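Secreted in xylem 3 (Fusarium oxysporum, PDB 5OD4) acts as a secreted effector of a fungal plant pathogen, also called Avr2, which appears to suppress plant immunity and to be recognised by resistant hosts. Local coordinates at residues Tyr4-Gly9 against Glu78-Arg83; Ile84-Pro89 against Ser118-Leu123; His97-Ser102 against Ala109-Asp114. One frame throughout, in Å; residues are numbered along the deposited sequence.

The three contacts describe one beta-sandwich from different sides. Contacts 1 and 2 share strand 77-85, and their centres lie about 14 Å apart. In contact 1 the N-terminal loop lies on the outer face of the sheet. Contact 2 pairs the end of the same strand with strand 119-127. The backbone bond from Y122 N to R82 O, 2.9 Å long, continues that pairing into contact 1. Contact 3 joins the two sheets, with its centre about 11 Å from that of contact 1 and 19 Å from that of contact 2. Strand 94-101 lies beside strand 77-85, where V81 N and H97 O are 2.8 Å apart. An ethanediol is bound at Y4 in contact 1.

Contact 1: Tyr4-Gly9 against Glu78-Arg83; sequences YCVFPG and EIEVRR. With EDO (1,2-ethanediol), chain B.
E80 reaches from its strand to the loop and takes two backbone N-H groups on its carboxylate. V6 N donates to E80 OE2 at 2.9 Å, on the syn side and 20° out of the carboxylate plane. F7 N donates to E80 OE1 at 3.1 Å and uses the syn lone pair. The E80 side chain is extended, with CD anti to CA (chi2 -178°), which carries the acid group to the loop.

E78 OE2 lies 2.5 Å from E80 OE2, so one of the two acids probably holds a proton. The other oxygen of E78 forms a salt bridge with R100. Water adds two bridges. One molecule donates to Y4 O and E78 OE2, the other to F7 O and E80 OE1.

Packing surrounds these bonds. C5 SG rests 4.0 Å from R82 CG. The F7 ring comes within 3.5 Å of E80 OE1 through CD2, its plane 55° from the carboxylate. V6 CG1 sits over the centre of one face of the same ring. P8 follows a cis peptide bond, and its CD meets R82 CD at 3.6 Å. The same CD lies over one face of the R82 guanidinium, whose NH2 bonds to A92 O. At the far end, Y4 OH shares a 2.6 Å hydrogen bond with O1 of an ethanediol, probably from the crystallisation liquor.

The loop runs across strand 77-85 rather than along it. The C5-C95 disulfide ties it to strand 94-101 on one side, and F7 touches T124 and S126 of strand 119-127 on the other.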
loop_
_atom_site.group_PDB
_atom_site.type_symbol
_atom_site.label_atom_id
_atom_site.label_comp_id
_atom_site.label_asym_id
_atom_site.label_seq_id
_atom_site.Cartn_x
_atom_site.Cartn_y
_atom_site.Cartn_z
ATOM N N TYR A 4 2.420 0.422 13.642
ATOM C CA TYR A 4 2.427 -0.952 14.098
ATOM C C TYR A 4 1.985 -1.846 12.935
ATOM O O TYR A 4 0.920 -1.620 12.372
ATOM C CB TYR A 4 1.440 -1.093 15.246
ATOM C CG TYR A 4 1.283 -2.489 15.804
ATOM C CD1 TYR A 4 0.488 -3.466 15.161
ATOM C CD2 TYR A 4 1.947 -2.896 16.945
ATOM C CE1 TYR A 4 0.361 -4.754 15.634
ATOM C CE2 TYR A 4 1.809 -4.200 17.420
ATOM C CZ TYR A 4 1.007 -5.115 16.768
ATOM O OH TYR A 4 0.847 -6.406 17.202
ATOM N N CYS A 5 2.789 -2.859 12.622
ATOM C CA CYS A 5 2.476 -3.772 11.523
ATOM C C CYS A 5 2.282 -5.166 12.104
ATOM O O CYS A 5 3.188 -5.722 12.716
ATOM C CB CYS A 5 3.608 -3.782 10.501
ATOM S SG CYS A 5 3.693 -2.400 9.364
ATOM N N VAL A 6 1.094 -5.733 11.893
ATOM C CA VAL A 6 0.823 -7.087 12.347
ATOM C C VAL A 6 1.477 -8.128 11.437
ATOM O O VAL A 6 1.713 -9.263 11.884
ATOM C CB VAL A 6 -0.680 -7.320 12.569
ATOM C CG1 VAL A 6 -1.388 -7.597 11.264
ATOM C CG2 VAL A 6 -0.913 -8.408 13.606
ATOM N N PHE A 7 1.758 -7.772 10.177
ATOM C CA PHE A 7 2.420 -8.660 9.233
ATOM C C PHE A 7 3.860 -8.161 9.054
ATOM O O PHE A 7 4.061 -6.944 8.995
ATOM C CB PHE A 7 1.714 -8.607 7.880
ATOM C CG PHE A 7 0.248 -8.917 7.946
ATOM C CD1 PHE A 7 -0.195 -10.208 8.272
ATOM C CD2 PHE A 7 -0.705 -7.922 7.730
ATOM C CE1 PHE A 7 -1.552 -10.497 8.319
ATOM C CE2 PHE A 7 -2.058 -8.210 7.795
ATOM C CZ PHE A 7 -2.487 -9.497 8.092
ATOM N N PRO A 8 4.854 -9.039 8.956
ATOM C CA PRO A 8 4.749 -10.495 8.766
ATOM C C PRO A 8 4.779 -11.292 10.056
ATOM O O PRO A 8 4.951 -12.526 9.999
ATOM C CB PRO A 8 5.988 -10.810 7.905
ATOM C CG PRO A 8 6.992 -9.808 8.398
ATOM C CD PRO A 8 6.205 -8.553 8.589
ATOM N N GLY A 9 4.616 -10.652 11.213
ATOM C CA GLY A 9 4.532 -11.446 12.433
ATOM C C GLY A 9 3.456 -12.515 12.376
ATOM O O GLY A 9 3.697 -13.660 12.795
ATOM N N GLU A 78 -7.070 -4.067 7.245
ATOM C CA GLU A 78 -5.768 -3.547 7.641
ATOM C C GLU A 78 -4.917 -3.385 6.389
ATOM O O GLU A 78 -4.818 -4.313 5.578
ATOM C CB GLU A 78 -5.131 -4.539 8.619
ATOM C CG GLU A 78 -3.729 -4.208 9.088
ATOM C CD GLU A 78 -3.633 -3.055 10.042
ATOM O OE1 GLU A 78 -4.623 -2.410 10.374
ATOM O OE2 GLU A 78 -2.480 -2.782 10.499
ATOM N N ILE A 79 -4.285 -2.214 6.238
ATOM C CA ILE A 79 -3.431 -1.901 5.106
ATOM C C ILE A 79 -2.079 -1.484 5.674
ATOM O O ILE A 79 -2.008 -0.586 6.505
ATOM C CB ILE A 79 -4.026 -0.755 4.275
ATOM C CG1 ILE A 79 -5.412 -1.098 3.758
ATOM C CG2 ILE A 79 -3.103 -0.397 3.128
ATOM C CD1 ILE A 79 -6.251 0.098 3.425
ATOM N N GLU A 80 -1.007 -2.183 5.272
ATOM C CA GLU A 80 0.316 -1.934 5.843
ATOM C C GLU A 80 1.345 -1.808 4.770
ATOM O O GLU A 80 1.354 -2.591 3.813
ATOM C CB GLU A 80 0.701 -3.068 6.814
ATOM C CG GLU A 80 -0.252 -3.253 7.951
ATOM C CD GLU A 80 0.105 -4.333 8.953
ATOM O OE1 GLU A 80 1.049 -5.123 8.737
ATOM O OE2 GLU A 80 -0.581 -4.354 10.015
ATOM N N VAL A 81 2.283 -0.888 4.986
ATOM C CA VAL A 81 3.473 -0.757 4.159
ATOM C C VAL A 81 4.702 -0.907 5.038
ATOM O O VAL A 81 4.861 -0.158 6.023
ATOM C CB VAL A 81 3.524 0.586 3.413
ATOM C CG1 VAL A 81 4.812 0.704 2.622
ATOM C CG2 VAL A 81 2.305 0.746 2.526
ATOM N N ARG A 82 5.576 -1.837 4.669
ATOM C CA ARG A 82 6.916 -1.925 5.236
ATOM C C ARG A 82 7.913 -1.435 4.198
ATOM O O ARG A 82 7.677 -1.530 2.990
ATOM C CB ARG A 82 7.257 -3.359 5.648
ATOM C CG ARG A 82 6.281 -3.884 6.689
ATOM C CD ARG A 82 6.621 -5.250 7.229
ATOM N NE ARG A 82 7.759 -5.182 8.093
ATOM C CZ ARG A 82 8.995 -5.624 7.856
ATOM N NH1 ARG A 82 9.386 -6.151 6.726
ATOM N NH2 ARG A 82 9.824 -5.476 8.824
ATOM N N ARG A 83 9.029 -0.885 4.676
ATOM C CA ARG A 83 10.118 -0.486 3.773
ATOM C C ARG A 83 11.387 -1.223 4.172
ATOM O O ARG A 83 11.697 -1.341 5.374
ATOM C CB ARG A 83 10.302 1.027 3.726
ATOM C CG ARG A 83 10.804 1.673 5.007
ATOM C CD ARG A 83 10.990 3.173 4.828
ATOM N NE ARG A 83 11.504 3.786 6.037
ATOM C CZ ARG A 83 11.848 5.058 6.159
ATOM N NH1 ARG A 83 11.823 5.853 5.097
ATOM N NH2 ARG A 83 12.277 5.535 7.316
HETATM C C1 EDO B . 2.615 -7.318 20.440
HETATM O O1 EDO B . 1.470 -6.983 19.625
HETATM C C2 EDO B . 3.049 -6.191 21.362
HETATM O O2 EDO B . 3.267 -5.024 20.607
HETATM O O HOH W 1 -1.787 -1.304 12.742
HETATM O O HOH W 2 3.157 -5.227 6.987
#

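Contact 2: Ile84-Pro89 against Ser118-Leu123; sequences IPVATP and SYTYYL
I84 is paired with T120 and packs on Y122. It uses both its N-H and its C=O towards T120: I84 N donates to T120 O at 2.8 Å, and T120 N donates back to I84 O at 2.9 Å. This is an antiparallel hydrogen-bonded pair. A water also donates to I84 O and is hydrogen-bonded to T120 OG1. The I84 side chain is stretched out, with CD1 anti to CA (chi2 -172°). CD1 thereby comes 3.5 Å from Y122 CE1, approaching the ring obliquely.

Y119 faces P85 in the next, non-hydrogen-bonded pair. The two CA atoms are only 4.4 Å apart, and the side chains diverge. Such a pair asks P85 for no N-H. The Y119 ring still leans on the proline, with Y119 CE2 3.7 Å from P85 CG. The carbonyl carbon of I84 lies at the ring edge. Y119 CA makes a C-H...O contact with I84 O at 3.3 Å. Beyond the contact, the Y119 ring has a cation-pi partner in R83.

V86 adds the last backbone bond. V86 N donates to S118 O at 3.0 Å, nearly straight (169°) but from 41° above the carbonyl plane. Both V86 methyls lie against that carbonyl oxygen from one side. After V86 the chain turns away, and T88 OG1 bonds back to V86 O.

The pattern is the end of an antiparallel ladder between strands 77-85 and 119-127, the two inner strands of one sheet of the beta-sandwich, closing where 77-85 leaves the sheet.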
loop_
_atom_site.group_PDB
_atom_site.type_symbol
_atom_site.label_atom_id
_atom_site.label_comp_id
_atom_site.label_asym_id
_atom_site.label_seq_id
_atom_site.Cartn_x
_atom_site.Cartn_y
_atom_site.Cartn_z
ATOM N N ILE A 84 12.125 -1.699 3.170
ATOM C CA ILE A 84 13.370 -2.413 3.417
ATOM C C ILE A 84 14.470 -1.681 2.676
ATOM O O ILE A 84 14.395 -1.518 1.443
ATOM C CB ILE A 84 13.328 -3.868 3.013
ATOM C CG1 ILE A 84 12.175 -4.584 3.706
ATOM C CG2 ILE A 84 14.667 -4.560 3.363
ATOM C CD1 ILE A 84 12.167 -6.081 3.509
ATOM N N PRO A 85 15.509 -1.194 3.384
ATOM C CA PRO A 85 16.670 -0.562 2.749
ATOM C C PRO A 85 17.197 -1.395 1.599
ATOM O O PRO A 85 17.408 -2.575 1.795
ATOM C CB PRO A 85 17.675 -0.476 3.912
ATOM C CG PRO A 85 16.795 -0.209 5.108
ATOM C CD PRO A 85 15.608 -1.108 4.865
ATOM N N VAL A 86 17.526 -0.778 0.467
ATOM C CA VAL A 86 18.134 -1.504 -0.630
ATOM C C VAL A 86 19.562 -1.931 -0.261
ATOM O O VAL A 86 20.215 -1.388 0.621
ATOM C CB VAL A 86 18.130 -0.694 -1.962
ATOM C CG1 VAL A 86 16.715 -0.358 -2.388
ATOM C CG2 VAL A 86 18.999 0.552 -1.872
ATOM N N ALA A 87 20.019 -2.935 -0.988
ATOM C CA ALA A 87 21.416 -3.390 -0.964
ATOM C C ALA A 87 21.882 -3.749 0.418
ATOM O O ALA A 87 23.041 -3.530 0.790
ATOM C CB ALA A 87 22.322 -2.406 -1.619
ATOM N N THR A 88 20.953 -4.353 1.172
ATOM C CA THR A 88 21.193 -4.706 2.557
ATOM C C THR A 88 20.496 -6.045 2.776
ATOM O O THR A 88 19.419 -6.106 3.333
ATOM C CB THR A 88 20.694 -3.612 3.523
ATOM O OG1 THR A 88 21.209 -2.330 3.085
ATOM C CG2 THR A 88 21.180 -3.843 4.906
ATOM N N PRO A 89 21.055 -7.157 2.291
ATOM C CA PRO A 89 20.178 -8.334 2.265
ATOM C C PRO A 89 19.772 -8.838 3.651
ATOM O O PRO A 89 18.765 -9.541 3.733
ATOM C CB PRO A 89 21.008 -9.359 1.483
ATOM C CG PRO A 89 21.948 -8.584 0.621
ATOM C CD PRO A 89 22.201 -7.307 1.348
ATOM N N SER A 118 15.611 4.559 -2.269
ATOM C CA SER A 118 16.565 3.800 -1.445
ATOM C C SER A 118 15.930 2.699 -0.611
ATOM O O SER A 118 16.632 2.107 0.206
ATOM C CB SER A 118 17.381 4.738 -0.541
ATOM O OG SER A 118 16.643 5.265 0.531
ATOM N N TYR A 119 14.631 2.452 -0.777
ATOM C CA TYR A 119 13.952 1.354 -0.115
ATOM C C TYR A 119 13.107 0.608 -1.135
ATOM O O TYR A 119 12.639 1.193 -2.107
ATOM C CB TYR A 119 12.996 1.863 0.976
ATOM C CG TYR A 119 13.646 2.585 2.084
ATOM C CD1 TYR A 119 13.894 3.947 1.997
ATOM C CD2 TYR A 119 13.981 1.932 3.261
ATOM C CE1 TYR A 119 14.478 4.637 3.047
ATOM C CE2 TYR A 119 14.543 2.632 4.338
ATOM C CZ TYR A 119 14.778 3.981 4.212
ATOM O OH TYR A 119 15.350 4.651 5.268
ATOM N N THR A 120 12.877 -0.667 -0.865
ATOM C CA THR A 120 11.819 -1.431 -1.511
ATOM C C THR A 120 10.624 -1.444 -0.563
ATOM O O THR A 120 10.800 -1.563 0.658
ATOM C CB THR A 120 12.275 -2.894 -1.788
ATOM O OG1 THR A 120 13.519 -2.869 -2.529
ATOM C CG2 THR A 120 11.257 -3.685 -2.576
ATOM N N TYR A 121 9.424 -1.340 -1.120
ATOM C CA TYR A 121 8.211 -1.208 -0.338
ATOM C C TYR A 121 7.353 -2.452 -0.476
ATOM O O TYR A 121 7.224 -3.008 -1.567
ATOM C CB TYR A 121 7.420 0.050 -0.808
ATOM C CG TYR A 121 8.258 1.279 -0.681
ATOM C CD1 TYR A 121 8.418 1.893 0.541
ATOM C CD2 TYR A 121 8.951 1.794 -1.750
ATOM C CE1 TYR A 121 9.234 3.010 0.683
ATOM C CE2 TYR A 121 9.785 2.896 -1.634
ATOM C CZ TYR A 121 9.925 3.487 -0.409
ATOM O OH TYR A 121 10.753 4.582 -0.216
ATOM N N TYR A 122 6.754 -2.867 0.641
ATOM C CA TYR A 122 5.956 -4.101 0.710
ATOM C C TYR A 122 4.590 -3.752 1.249
ATOM O O TYR A 122 4.471 -3.340 2.409
ATOM C CB TYR A 122 6.650 -5.141 1.616
ATOM C CG TYR A 122 7.982 -5.582 1.058
ATOM C CD1 TYR A 122 9.143 -4.795 1.200
ATOM C CD2 TYR A 122 8.074 -6.760 0.358
ATOM C CE1 TYR A 122 10.356 -5.199 0.680
ATOM C CE2 TYR A 122 9.302 -7.177 -0.210
ATOM C CZ TYR A 122 10.409 -6.368 -0.045
ATOM O OH TYR A 122 11.624 -6.763 -0.568
ATOM N N LEU A 123 3.563 -3.919 0.425
ATOM C CA LEU A 123 2.191 -3.607 0.773
ATOM C C LEU A 123 1.445 -4.901 1.100
ATOM O O LEU A 123 1.518 -5.870 0.342
ATOM C CB LEU A 123 1.508 -2.941 -0.434
ATOM C CG LEU A 123 0.010 -2.717 -0.378
ATOM C CD1 LEU A 123 -0.355 -1.747 0.733
ATOM C CD2 LEU A 123 -0.507 -2.236 -1.725
HETATM O O HOH W 3 15.244 -3.405 -0.582
#

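Contact 3: His97-Ser102 against Ala109-Asp114; sequences HTARLS and ATISWD
I111 is the main bump, and it fits between H97 and A99 of the facing strand. Its CG2 presses on H97 CB at 3.4 Å. Its CG1 meets A99 CB at 3.7 Å, and CD1 lies close to the T98 carbonyl carbon. The same CG2 also sits at the edge of the W113 ring, in its plane.

A109 makes a smaller knob. Its CB lies 3.5 Å from R100 O and is flanked by the CB atoms of A99 and L101, at 4.4 and 4.3 Å.

At the other end the H97 ring lies over the backbone. S112 O stands over one face of the ring, toward its rim, and H97 NE2 is 3.9 Å from W113 CB. W113 CE3 lies 4.0 Å from H97 CD2, the two rings meeting obliquely.

The two strands run nearly antiparallel, at 170°, but belong to opposite sheets, and no hydrogen bond joins them. T98, R100, T110 and S112 point away; R100 forms a salt bridge with D128, and T110 OG1 is hydrogen-bonded to D64. Cohesion therefore rests on apolar fit among I111, A99, A109 and L101, while the H97 end is polar and partly exposed.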
loop_
_atom_site.group_PDB
_atom_site.type_symbol
_atom_site.label_atom_id
_atom_site.label_comp_id
_atom_site.label_asym_id
_atom_site.label_seq_id
_atom_site.Cartn_x
_atom_site.Cartn_y
_atom_site.Cartn_z
ATOM N N HIS A 97 4.089 2.739 7.227
ATOM C CA HIS A 97 2.791 3.406 7.321
ATOM C C HIS A 97 1.698 2.361 7.330
ATOM O O HIS A 97 1.848 1.313 6.719
ATOM C CB HIS A 97 2.548 4.354 6.138
ATOM C CG HIS A 97 3.369 5.587 6.155
ATOM N ND1 HIS A 97 3.191 6.574 7.085
ATOM C CD2 HIS A 97 4.446 5.961 5.416
ATOM C CE1 HIS A 97 4.091 7.533 6.881
ATOM N NE2 HIS A 97 4.862 7.182 5.866
ATOM N N THR A 98 0.585 2.697 7.970
ATOM C CA THR A 98 -0.590 1.837 7.945
ATOM C C THR A 98 -1.846 2.661 7.751
ATOM O O THR A 98 -1.861 3.872 7.989
ATOM C CB THR A 98 -0.718 1.008 9.238
ATOM O OG1 THR A 98 -1.019 1.895 10.305
ATOM C CG2 THR A 98 0.554 0.211 9.574
ATOM N N ALA A 99 -2.911 1.982 7.328
ATOM C CA ALA A 99 -4.215 2.605 7.177
ATOM C C ALA A 99 -5.285 1.555 7.366
ATOM O O ALA A 99 -5.031 0.381 7.416
ATOM C CB ALA A 99 -4.349 3.279 5.824
ATOM N N ARG A 100 -6.513 2.041 7.576
ATOM C CA ARG A 100 -7.692 1.192 7.740
ATOM C C ARG A 100 -8.746 1.537 6.708
ATOM O O ARG A 100 -8.960 2.710 6.395
ATOM C CB ARG A 100 -8.294 1.361 9.125
ATOM C CG ARG A 100 -7.341 1.088 10.272
ATOM C CD ARG A 100 -7.131 -0.387 10.480
ATOM N NE ARG A 100 -8.347 -1.006 10.995
ATOM C CZ ARG A 100 -8.532 -2.304 11.151
ATOM N NH1 ARG A 100 -7.569 -3.148 10.826
ATOM N NH2 ARG A 100 -9.693 -2.729 11.590
ATOM N N LEU A 101 -9.431 0.502 6.211
ATOM C CA LEU A 101 -10.679 0.652 5.442
ATOM C C LEU A 101 -11.740 0.036 6.329
ATOM O O LEU A 101 -11.757 -1.162 6.524
ATOM C CB LEU A 101 -10.561 -0.050 4.033
ATOM C CG LEU A 101 -11.811 0.083 3.142
ATOM C CD1 LEU A 101 -11.998 1.514 2.661
ATOM C CD2 LEU A 101 -11.700 -0.875 1.987
ATOM N N SER A 102 -12.620 0.880 6.912
ATOM C CA SER A 102 -13.579 0.446 7.898
ATOM C C SER A 102 -14.892 -0.016 7.262
ATOM O O SER A 102 -15.284 0.451 6.189
ATOM C CB SER A 102 -13.906 1.633 8.814
ATOM O OG SER A 102 -14.326 2.722 8.008
ATOM N N ALA A 109 -9.000 4.454 1.377
ATOM C CA ALA A 109 -7.964 4.521 2.400
ATOM C C ALA A 109 -6.677 4.885 1.694
ATOM O O ALA A 109 -6.375 4.310 0.638
ATOM C CB ALA A 109 -7.829 3.203 3.128
ATOM N N THR A 110 -5.913 5.855 2.227
ATOM C CA THR A 110 -4.749 6.404 1.512
ATOM C C THR A 110 -3.558 6.478 2.440
ATOM O O THR A 110 -3.680 6.853 3.613
ATOM C CB THR A 110 -5.103 7.816 0.981
ATOM O OG1 THR A 110 -6.228 7.716 0.088
ATOM C CG2 THR A 110 -3.953 8.448 0.271
ATOM N N ILE A 111 -2.405 6.159 1.876
ATOM C CA ILE A 111 -1.103 6.331 2.497
ATOM C C ILE A 111 -0.217 7.092 1.538
ATOM O O ILE A 111 -0.263 6.819 0.343
ATOM C CB ILE A 111 -0.487 4.960 2.818
ATOM C CG1 ILE A 111 -1.331 4.194 3.809
ATOM C CG2 ILE A 111 0.941 5.082 3.244
ATOM C CD1 ILE A 111 -0.897 2.774 4.011
ATOM N N SER A 112 0.620 7.997 2.048
ATOM C CA SER A 112 1.580 8.665 1.150
ATOM C C SER A 112 2.829 9.032 1.903
ATOM O O SER A 112 2.832 9.120 3.126
ATOM C CB SER A 112 0.975 9.891 0.482
ATOM O OG SER A 112 0.687 10.927 1.400
ATOM N N TRP A 113 3.889 9.254 1.129
ATOM C CA TRP A 113 5.206 9.585 1.697
ATOM C C TRP A 113 6.055 10.267 0.648
ATOM O O TRP A 113 5.772 10.200 -0.544
ATOM C CB TRP A 113 5.903 8.360 2.275
ATOM C CG TRP A 113 6.230 7.269 1.304
ATOM C CD1 TRP A 113 7.368 7.125 0.575
ATOM C CD2 TRP A 113 5.439 6.114 1.025
ATOM N NE1 TRP A 113 7.348 5.950 -0.132
ATOM C CE2 TRP A 113 6.168 5.310 0.131
ATOM C CE3 TRP A 113 4.184 5.648 1.474
ATOM C CZ2 TRP A 113 5.697 4.085 -0.296
ATOM C CZ3 TRP A 113 3.732 4.444 1.009
ATOM C CH2 TRP A 113 4.473 3.679 0.140
ATOM N N ASP A 114 7.122 10.927 1.079
ATOM C CA ASP A 114 8.066 11.544 0.136
ATOM C C ASP A 114 8.785 10.419 -0.621
ATOM O O ASP A 114 9.395 9.543 -0.029
ATOM C CB ASP A 114 9.080 12.403 0.877
ATOM C CG ASP A 114 8.487 13.646 1.493
ATOM O OD1 ASP A 114 7.410 14.116 1.109
ATOM O OD2 ASP A 114 9.194 14.247 2.336
#